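PDB 4L5Q: interferon-activable protein 202 from Mus musculus, which binds double-stranded DNA without sequence specificity through its first HIN-200 domain, the part described here, and restrains activation of the AIM2 inflammasome. Local coordinates for residues Ser47-Val52 / Ile105-Glu110; Phe175-Arg180 / Asn192-Lys197. One frame throughout, in Å; residues are numbered along the deposited sequence.

Contact 1 (Ser47-Val52 / Ile105-Glu110); sequences SKYYRV and IRSAKE. Unlike the reference sequence in segment 47-52: K48 (reference Gln).
Helix 102-108 follows the sheet of the first OB fold of this HIN-200 domain and packs on it, its last turn meeting Y49 of strand 49-54. The helix end sits flat on the tyrosine ring. The main contact is a CH-pi interaction: CA of A108 lies 3.6 Å from the centroid of the Y49 ring and only 6° off its normal. The methyl of A108 rests beside it, nearer the root of the side chain, with CB 3.5 Å from CG of Y49. CG of Y49 stands between its own backbone N and carbonyl carbon (chi1 80°), and the ring turns its face to the helix end. S107 meets the same ring further out. Its OG comes 3.6 Å from CD2 of Y49, while its carbonyl oxygen approaches CE2 obliquely. That hydroxyl is already bonded within the helix, to the carbonyl O of I104. A108 is buried and also touches L23 of strand 18-25. R51 adds the polar part. Its chain bends at chi2 and runs past the tyrosine, so that CE1 of Y49 lies against one face of the guanidinium, offset toward its rim. The NE of R51 meets the edge of the tyrosine ring. The guanidinium thereby reaches the C-terminal end of the helix, where carbonyls are expected to carry partial negative charge. The bond made there is weak: NH1 of R51 is 3.3 Å from O of A108, with an N-H...O angle of 127°.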
ATOM      1  N   SER A  47      16.458  -9.459  -3.525  1.00 25.78           N
ATOM      2  CA  SER A  47      16.737  -8.479  -4.572  1.00 37.28           C
ATOM      3  C   SER A  47      15.751  -7.314  -4.632  1.00 36.56           C
ATOM      4  O   SER A  47      16.043  -6.288  -5.248  1.00 35.21           O
ATOM      5  CB  SER A  47      16.800  -9.173  -5.936  1.00 32.53           C
ATOM      6  OG  SER A  47      15.584  -9.840  -6.222  1.00 37.85           O
ATOM      7  N   LYS A  48      14.590  -7.456  -3.997  1.00 32.47           N
ATOM      8  CA  LYS A  48      13.555  -6.432  -4.121  1.00 28.96           C
ATOM      9  C   LYS A  48      12.570  -6.430  -2.956  1.00 31.41           C
ATOM     10  O   LYS A  48      12.436  -7.425  -2.234  1.00 31.89           O
ATOM     11  CB  LYS A  48      12.794  -6.630  -5.435  1.00 34.16           C
ATOM     12  CG  LYS A  48      12.068  -5.386  -5.947  1.00 46.16           C
ATOM     13  CD  LYS A  48      10.780  -5.737  -6.693  1.00 48.42           C
ATOM     14  CE  LYS A  48      11.029  -6.112  -8.150  1.00 51.75           C
ATOM     15  NZ  LYS A  48      11.765  -7.401  -8.313  1.00 55.26           N
ATOM     16  N   TYR A  49      11.891  -5.298  -2.776  1.00 23.22           N
ATOM     17  CA  TYR A  49      10.754  -5.212  -1.863  1.00 27.71           C
ATOM     18  C   TYR A  49       9.480  -5.069  -2.684  1.00 28.17           C
ATOM     19  O   TYR A  49       9.524  -4.578  -3.813  1.00 27.45           O
ATOM     20  CB  TYR A  49      10.908  -4.035  -0.883  1.00 24.56           C
ATOM     21  CG  TYR A  49      10.534  -2.666  -1.434  1.00 29.45           C
ATOM     22  CD1 TYR A  49       9.222  -2.206  -1.373  1.00 31.13           C
ATOM     23  CD2 TYR A  49      11.495  -1.825  -1.983  1.00 31.72           C
ATOM     24  CE1 TYR A  49       8.874  -0.961  -1.860  1.00 28.99           C
ATOM     25  CE2 TYR A  49      11.155  -0.576  -2.477  1.00 31.74           C
ATOM     26  CZ  TYR A  49       9.843  -0.151  -2.409  1.00 35.92           C
ATOM     27  OH  TYR A  49       9.496   1.089  -2.892  1.00 39.89           O
ATOM     28  N   TYR A  50       8.352  -5.507  -2.126  1.00 21.46           N
ATOM     29  CA  TYR A  50       7.067  -5.335  -2.792  1.00 20.43           C
ATOM     30  C   TYR A  50       6.051  -4.746  -1.827  1.00 26.11           C
ATOM     31  O   TYR A  50       6.058  -5.068  -0.634  1.00 20.83           O
ATOM     32  CB  TYR A  50       6.515  -6.675  -3.284  1.00 26.20           C
ATOM     33  CG  TYR A  50       7.408  -7.471  -4.209  1.00 26.64           C
ATOM     34  CD1 TYR A  50       8.339  -8.365  -3.698  1.00 30.53           C
ATOM     35  CD2 TYR A  50       7.287  -7.367  -5.590  1.00 26.05           C
ATOM     36  CE1 TYR A  50       9.143  -9.113  -4.532  1.00 31.47           C
ATOM     37  CE2 TYR A  50       8.092  -8.112  -6.433  1.00 25.73           C
ATOM     38  CZ  TYR A  50       9.015  -8.984  -5.894  1.00 27.21           C
ATOM     39  OH  TYR A  50       9.823  -9.733  -6.719  1.00 38.12           O
ATOM     40  N   ARG A  51       5.175  -3.885  -2.341  1.00 26.09           N
ATOM     41  CA  ARG A  51       3.973  -3.506  -1.607  1.00 27.89           C
ATOM     42  C   ARG A  51       3.000  -4.660  -1.782  1.00 25.61           C
ATOM     43  O   ARG A  51       2.929  -5.259  -2.860  1.00 24.43           O
ATOM     44  CB  ARG A  51       3.345  -2.234  -2.177  1.00 23.13           C
ATOM     45  CG  ARG A  51       4.302  -1.064  -2.349  1.00 35.18           C
ATOM     46  CD  ARG A  51       4.537  -0.306  -1.051  1.00 29.62           C
ATOM     47  NE  ARG A  51       5.569   0.716  -1.219  1.00 43.32           N
ATOM     48  CZ  ARG A  51       6.288   1.224  -0.223  1.00 44.10           C
ATOM     49  NH1 ARG A  51       6.091   0.806   1.020  1.00 41.94           N
ATOM     50  NH2 ARG A  51       7.208   2.145  -0.468  1.00 45.75           N
ATOM     51  N   VAL A  52       2.263  -4.992  -0.729  1.00 19.47           N
ATOM     52  CA  VAL A  52       1.331  -6.112  -0.804  1.00 21.10           C
ATOM     53  C   VAL A  52      -0.065  -5.690  -0.347  1.00 24.74           C
ATOM     54  O   VAL A  52      -0.207  -4.924   0.609  1.00 22.08           O
ATOM     55  CB  VAL A  52       1.830  -7.315   0.037  1.00 25.56           C
ATOM     56  CG1 VAL A  52       0.927  -8.515  -0.162  1.00 20.36           C
ATOM     57  CG2 VAL A  52       3.274  -7.669  -0.337  1.00 19.46           C
ATOM     58  N   ILE A 105      15.652  -3.002   2.735  1.00 31.31           N
ATOM     59  CA  ILE A 105      14.812  -2.617   3.868  1.00 32.90           C
ATOM     60  C   ILE A 105      14.633  -1.103   3.906  1.00 34.50           C
ATOM     61  O   ILE A 105      13.524  -0.601   4.112  1.00 33.33           O
ATOM     62  CB  ILE A 105      15.417  -3.066   5.215  1.00 34.27           C
ATOM     63  CG1 ILE A 105      15.876  -4.527   5.158  1.00 37.67           C
ATOM     64  CG2 ILE A 105      14.417  -2.831   6.363  1.00 27.69           C
ATOM     65  CD1 ILE A 105      14.859  -5.515   5.693  1.00 36.25           C
ATOM     66  N   ARG A 106      15.737  -0.387   3.711  1.00 33.51           N
ATOM     67  CA  ARG A 106      15.736   1.070   3.740  1.00 35.21           C
ATOM     68  C   ARG A 106      14.836   1.661   2.658  1.00 35.83           C
ATOM     69  O   ARG A 106      14.027   2.545   2.933  1.00 34.13           O
ATOM     70  CB  ARG A 106      17.167   1.604   3.588  1.00 34.36           C
ATOM     71  CG  ARG A 106      17.270   3.126   3.557  1.00 43.29           C
ATOM     72  CD  ARG A 106      18.656   3.582   3.127  1.00 50.19           C
ATOM     73  NE  ARG A 106      19.030   3.002   1.838  1.00 67.87           N
ATOM     74  CZ  ARG A 106      18.756   3.553   0.658  1.00 67.75           C
ATOM     75  NH1 ARG A 106      18.104   4.707   0.596  1.00 65.60           N
ATOM     76  NH2 ARG A 106      19.135   2.949  -0.462  1.00 63.13           N
ATOM     77  N   SER A 107      14.971   1.172   1.427  1.00 32.45           N
ATOM     78  CA  SER A 107      14.193   1.719   0.318  1.00 34.55           C
ATOM     79  C   SER A 107      12.723   1.308   0.405  1.00 32.71           C
ATOM     80  O   SER A 107      11.851   1.955  -0.176  1.00 31.82           O
ATOM     81  CB  SER A 107      14.795   1.308  -1.030  1.00 33.70           C
ATOM     82  OG  SER A 107      14.609  -0.072  -1.277  1.00 46.24           O
ATOM     83  N   ALA A 108      12.450   0.236   1.141  1.00 29.51           N
ATOM     84  CA  ALA A 108      11.079  -0.225   1.346  1.00 30.27           C
ATOM     85  C   ALA A 108      10.330   0.687   2.316  1.00 31.42           C
ATOM     86  O   ALA A 108       9.110   0.844   2.223  1.00 29.25           O
ATOM     87  CB  ALA A 108      11.082  -1.654   1.861  1.00 24.64           C
ATOM     88  N   LYS A 109      11.067   1.275   3.254  1.00 31.64           N
ATOM     89  CA  LYS A 109      10.474   2.115   4.291  1.00 35.06           C
ATOM     90  C   LYS A 109      10.697   3.593   4.009  1.00 32.83           C
ATOM     91  O   LYS A 109      10.337   4.458   4.811  1.00 36.58           O
ATOM     92  CB  LYS A 109      11.070   1.755   5.650  1.00 36.16           C
ATOM     93  CG  LYS A 109      10.886   0.296   6.030  1.00 37.12           C
ATOM     94  CD  LYS A 109      11.612  -0.041   7.326  1.00 53.09           C
ATOM     95  CE  LYS A 109      11.032  -1.302   7.959  1.00 47.16           C
ATOM     96  NZ  LYS A 109      11.652  -1.626   9.273  1.00 62.45           N
ATOM     97  N   GLU A 110      11.287   3.879   2.857  1.00 32.57           N
ATOM     98  CA  GLU A 110      11.646   5.241   2.490  1.00 29.79           C
ATOM     99  C   GLU A 110      10.458   5.987   1.900  1.00 26.24           C
ATOM    100  O   GLU A 110       9.597   5.384   1.258  1.00 28.63           O
ATOM    101  CB  GLU A 110      12.776   5.196   1.465  1.00 35.37           C
ATOM    102  CG  GLU A 110      13.678   6.414   1.447  1.00 41.60           C
ATOM    103  CD  GLU A 110      14.810   6.257   0.454  1.00 57.72           C
ATOM    104  OE1 GLU A 110      14.537   6.277  -0.765  1.00 52.40           O
ATOM    105  OE2 GLU A 110      15.968   6.093   0.894  1.00 61.16           O
TER

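Contact 2 (Phe175-Arg180 / Asn192-Lys197); sequences FSFHLR and NHSFIK
The short strand 195-197 pairs antiparallel with strand 171-180 in the second OB fold of the HIN-200 domain. F175 and F195 form a hydrogen-bonded pair. N of F175 gives its hydrogen to O of F195 at 2.8 Å, and N of F195 returns one to O of F175 at 3.1 Å. The latter oxygen also receives a CA-H...O contact from CA of S194, 3.3 Å away. Beyond this pair the first strand turns at S176, where S176 and F177 form a G1 bulge opposite I126. The ladder is replaced there by a side-chain bond: OG of S194 donates to O of S176 at 2.8 Å, from above the carbonyl plane. S194 OG in turn accepts from the backbone N of G191. The hydroxyl of S176 has NZ of K53 as its polar partner, which also bonds ND1 of H193. The carbonyl O of H193 is bonded to NE2 of H40, the residue that mediates interaction with TP53BP1. The side chains of F175 and F195 lie side by side and point the same way, their ring planes inclined at 50°. CG of F195 is anti to the backbone N (chi1 -178°), laying its ring alongside that of F175. F177 lies with one face over CB of S194, 4.1 Å from the ring centroid, and its edge meets O of F195. Were F177 replaced by an alanine, a gap would probably open beside CB of S194, and I196 would lose a ring to pack against. CZ of F177 reaches CG1 of I196 at 3.5 Å, the side chains crossing at about a right angle.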
ATOM      1  N   PHE A 175      -1.374   5.028   2.229  1.00 24.79           N
ATOM      2  CA  PHE A 175      -1.233   3.739   1.565  1.00 22.67           C
ATOM      3  C   PHE A 175      -2.096   3.725   0.314  1.00 27.75           C
ATOM      4  O   PHE A 175      -3.275   4.075   0.369  1.00 23.24           O
ATOM      5  CB  PHE A 175      -1.680   2.601   2.488  1.00 23.70           C
ATOM      6  CG  PHE A 175      -0.763   2.355   3.661  1.00 23.77           C
ATOM      7  CD1 PHE A 175      -0.873   3.115   4.817  1.00 25.48           C
ATOM      8  CD2 PHE A 175       0.192   1.343   3.615  1.00 22.03           C
ATOM      9  CE1 PHE A 175      -0.038   2.883   5.906  1.00 25.60           C
ATOM     10  CE2 PHE A 175       1.032   1.104   4.696  1.00 24.65           C
ATOM     11  CZ  PHE A 175       0.916   1.877   5.846  1.00 22.86           C
ATOM     12  N   SER A 176      -1.502   3.331  -0.810  1.00 22.07           N
ATOM     13  CA  SER A 176      -2.242   3.088  -2.054  1.00 23.88           C
ATOM     14  C   SER A 176      -3.120   4.251  -2.514  1.00 20.88           C
ATOM     15  O   SER A 176      -4.300   4.054  -2.813  1.00 19.18           O
ATOM     16  CB  SER A 176      -3.076   1.804  -1.928  1.00 25.17           C
ATOM     17  OG  SER A 176      -3.721   1.480  -3.151  1.00 23.22           O
ATOM     18  N   PHE A 177      -2.554   5.454  -2.569  1.00 22.70           N
ATOM     19  CA  PHE A 177      -3.241   6.598  -3.172  1.00 20.48           C
ATOM     20  C   PHE A 177      -2.897   6.699  -4.650  1.00 24.18           C
ATOM     21  O   PHE A 177      -1.788   6.355  -5.056  1.00 29.09           O
ATOM     22  CB  PHE A 177      -2.857   7.900  -2.460  1.00 22.43           C
ATOM     23  CG  PHE A 177      -3.636   8.153  -1.198  1.00 23.36           C
ATOM     24  CD1 PHE A 177      -3.437   7.361  -0.070  1.00 19.27           C
ATOM     25  CD2 PHE A 177      -4.568   9.181  -1.140  1.00 18.78           C
ATOM     26  CE1 PHE A 177      -4.164   7.591   1.099  1.00 27.45           C
ATOM     27  CE2 PHE A 177      -5.296   9.418   0.022  1.00 23.30           C
ATOM     28  CZ  PHE A 177      -5.094   8.622   1.143  1.00 22.56           C
ATOM     29  N   HIS A 178      -3.845   7.178  -5.453  1.00 22.45           N
ATOM     30  CA  HIS A 178      -3.641   7.275  -6.894  1.00 26.50           C
ATOM     31  C   HIS A 178      -3.023   8.610  -7.288  1.00 32.41           C
ATOM     32  O   HIS A 178      -3.582   9.671  -6.992  1.00 27.68           O
ATOM     33  CB  HIS A 178      -4.967   7.099  -7.644  1.00 27.29           C
ATOM     34  CG  HIS A 178      -5.537   5.717  -7.558  1.00 30.35           C
ATOM     35  ND1 HIS A 178      -5.995   5.173  -6.377  1.00 34.17           N
ATOM     36  CD2 HIS A 178      -5.738   4.776  -8.510  1.00 31.13           C
ATOM     37  CE1 HIS A 178      -6.443   3.951  -6.603  1.00 29.61           C
ATOM     38  NE2 HIS A 178      -6.303   3.686  -7.890  1.00 36.12           N
ATOM     39  N   LEU A 179      -1.871   8.557  -7.952  1.00 26.19           N
ATOM     40  CA  LEU A 179      -1.316   9.755  -8.570  1.00 23.97           C
ATOM     41  C   LEU A 179      -2.140  10.088  -9.802  1.00 25.03           C
ATOM     42  O   LEU A 179      -2.331   9.241 -10.675  1.00 25.00           O
ATOM     43  CB  LEU A 179       0.152   9.553  -8.963  1.00 24.04           C
ATOM     44  CG  LEU A 179       0.776  10.712  -9.750  1.00 22.90           C
ATOM     45  CD1 LEU A 179       0.762  11.986  -8.930  1.00 19.72           C
ATOM     46  CD2 LEU A 179       2.195  10.386 -10.203  1.00 22.04           C
ATOM     47  N   ARG A 180      -2.650  11.312  -9.871  1.00 20.93           N
ATOM     48  CA  ARG A 180      -3.435  11.717 -11.032  1.00 25.74           C
ATOM     49  C   ARG A 180      -2.742  12.864 -11.749  1.00 29.95           C
ATOM     50  O   ARG A 180      -2.443  13.900 -11.150  1.00 21.15           O
ATOM     51  CB  ARG A 180      -4.858  12.119 -10.631  1.00 27.58           C
ATOM     52  CG  ARG A 180      -5.687  11.005  -9.985  1.00 29.17           C
ATOM     53  CD  ARG A 180      -5.754   9.752 -10.855  1.00 35.49           C
ATOM     54  NE  ARG A 180      -6.768   8.805 -10.387  1.00 39.75           N
ATOM     55  CZ  ARG A 180      -6.840   7.534 -10.776  1.00 44.47           C
ATOM     56  NH1 ARG A 180      -5.952   7.050 -11.632  1.00 38.82           N
ATOM     57  NH2 ARG A 180      -7.796   6.744 -10.305  1.00 37.53           N
ATOM     58  N   ASN A 192      -9.951   2.732  -4.148  1.00 23.31           N
ATOM     59  CA  ASN A 192     -10.596   1.604  -3.485  1.00 28.32           C
ATOM     60  C   ASN A 192      -9.870   1.126  -2.226  1.00 29.75           C
ATOM     61  O   ASN A 192     -10.506   0.795  -1.221  1.00 28.43           O
ATOM     62  CB  ASN A 192     -10.725   0.445  -4.477  1.00 29.98           C
ATOM     63  CG  ASN A 192     -11.811  -0.536  -4.089  1.00 37.38           C
ATOM     64  OD1 ASN A 192     -12.771  -0.169  -3.417  1.00 37.50           O
ATOM     65  ND2 ASN A 192     -11.667  -1.789  -4.511  1.00 41.43           N
ATOM     66  N   HIS A 193      -8.540   1.113  -2.285  1.00 16.99           N
ATOM     67  CA  HIS A 193      -7.719   0.491  -1.251  1.00 25.92           C
ATOM     68  C   HIS A 193      -6.941   1.509  -0.434  1.00 26.46           C
ATOM     69  O   HIS A 193      -6.065   1.143   0.353  1.00 26.71           O
ATOM     70  CB  HIS A 193      -6.742  -0.492  -1.895  1.00 20.15           C
ATOM     71  CG  HIS A 193      -7.408  -1.540  -2.727  1.00 27.27           C
ATOM     72  ND1 HIS A 193      -6.940  -1.916  -3.968  1.00 25.84           N
ATOM     73  CD2 HIS A 193      -8.515  -2.287  -2.500  1.00 25.16           C
ATOM     74  CE1 HIS A 193      -7.725  -2.855  -4.466  1.00 22.51           C
ATOM     75  NE2 HIS A 193      -8.689  -3.098  -3.595  1.00 24.97           N
ATOM     76  N   SER A 194      -7.257   2.784  -0.622  1.00 18.38           N
ATOM     77  CA  SER A 194      -6.520   3.844   0.049  1.00 22.00           C
ATOM     78  C   SER A 194      -6.720   3.768   1.559  1.00 28.79           C
ATOM     79  O   SER A 194      -7.811   3.447   2.030  1.00 24.79           O
ATOM     80  CB  SER A 194      -6.933   5.207  -0.499  1.00 22.00           C
ATOM     81  OG  SER A 194      -6.615   5.299  -1.876  1.00 24.95           O
ATOM     82  N   PHE A 195      -5.654   4.043   2.307  1.00 25.55           N
ATOM     83  CA  PHE A 195      -5.687   3.940   3.761  1.00 27.44           C
ATOM     84  C   PHE A 195      -4.779   4.995   4.372  1.00 27.85           C
ATOM     85  O   PHE A 195      -3.660   5.214   3.897  1.00 31.53           O
ATOM     86  CB  PHE A 195      -5.245   2.541   4.198  1.00 23.41           C
ATOM     87  CG  PHE A 195      -5.292   2.317   5.685  1.00 28.78           C
ATOM     88  CD1 PHE A 195      -6.506   2.327   6.369  1.00 31.05           C
ATOM     89  CD2 PHE A 195      -4.124   2.061   6.398  1.00 26.66           C
ATOM     90  CE1 PHE A 195      -6.555   2.107   7.743  1.00 27.80           C
ATOM     91  CE2 PHE A 195      -4.159   1.838   7.770  1.00 32.51           C
ATOM     92  CZ  PHE A 195      -5.377   1.863   8.446  1.00 30.73           C
ATOM     93  N   ILE A 196      -5.267   5.654   5.417  1.00 29.06           N
ATOM     94  CA  ILE A 196      -4.474   6.636   6.146  1.00 31.91           C
ATOM     95  C   ILE A 196      -4.313   6.209   7.605  1.00 31.37           C
ATOM     96  O   ILE A 196      -5.215   5.611   8.194  1.00 35.49           O
ATOM     97  CB  ILE A 196      -5.105   8.042   6.084  1.00 27.64           C
ATOM     98  CG1 ILE A 196      -5.450   8.415   4.644  1.00 20.67           C
ATOM     99  CG2 ILE A 196      -4.173   9.084   6.674  1.00 35.21           C
ATOM    100  CD1 ILE A 196      -5.984   9.837   4.497  1.00 26.56           C
ATOM    101  N   LYS A 197      -3.149   6.510   8.173  1.00 35.18           N
ATOM    102  CA  LYS A 197      -2.827   6.152   9.546  1.00 40.34           C
ATOM    103  C   LYS A 197      -1.822   7.164  10.089  1.00 38.26           C
ATOM    104  O   LYS A 197      -1.009   7.698   9.336  1.00 37.58           O
ATOM    105  CB  LYS A 197      -2.233   4.739   9.588  1.00 42.46           C
ATOM    106  CG  LYS A 197      -1.731   4.295  10.954  1.00 49.03           C
ATOM    107  CD  LYS A 197      -0.616   3.262  10.828  1.00 48.31           C
ATOM    108  CE  LYS A 197      -1.094   1.987  10.157  1.00 47.56           C
ATOM    109  NZ  LYS A 197      -0.002   0.974  10.048  1.00 50.25           N
TER

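Contact 1 involves the first OB fold of the HIN-200 domain and the helix after it; contact 2 lies in the second OB fold. Both segments of contact 1 precede those of contact 2 along the chain. Contact 1 joins strand 49-54 of the first sheet to helix 102-108, which comes before the second sheet begins at strand 125-138. Contact 2 joins strands 171-180 and 195-197 within that second sheet. Their centres are about 17 Å apart and their nearest atoms about 6 Å apart, so they do not touch. H40 of strand 39-44 is near both: its side chain is about 4 Å from that of F175 and about 7 Å from that of R51. The closeness is consistent with both lying near the interface of the tandem folds.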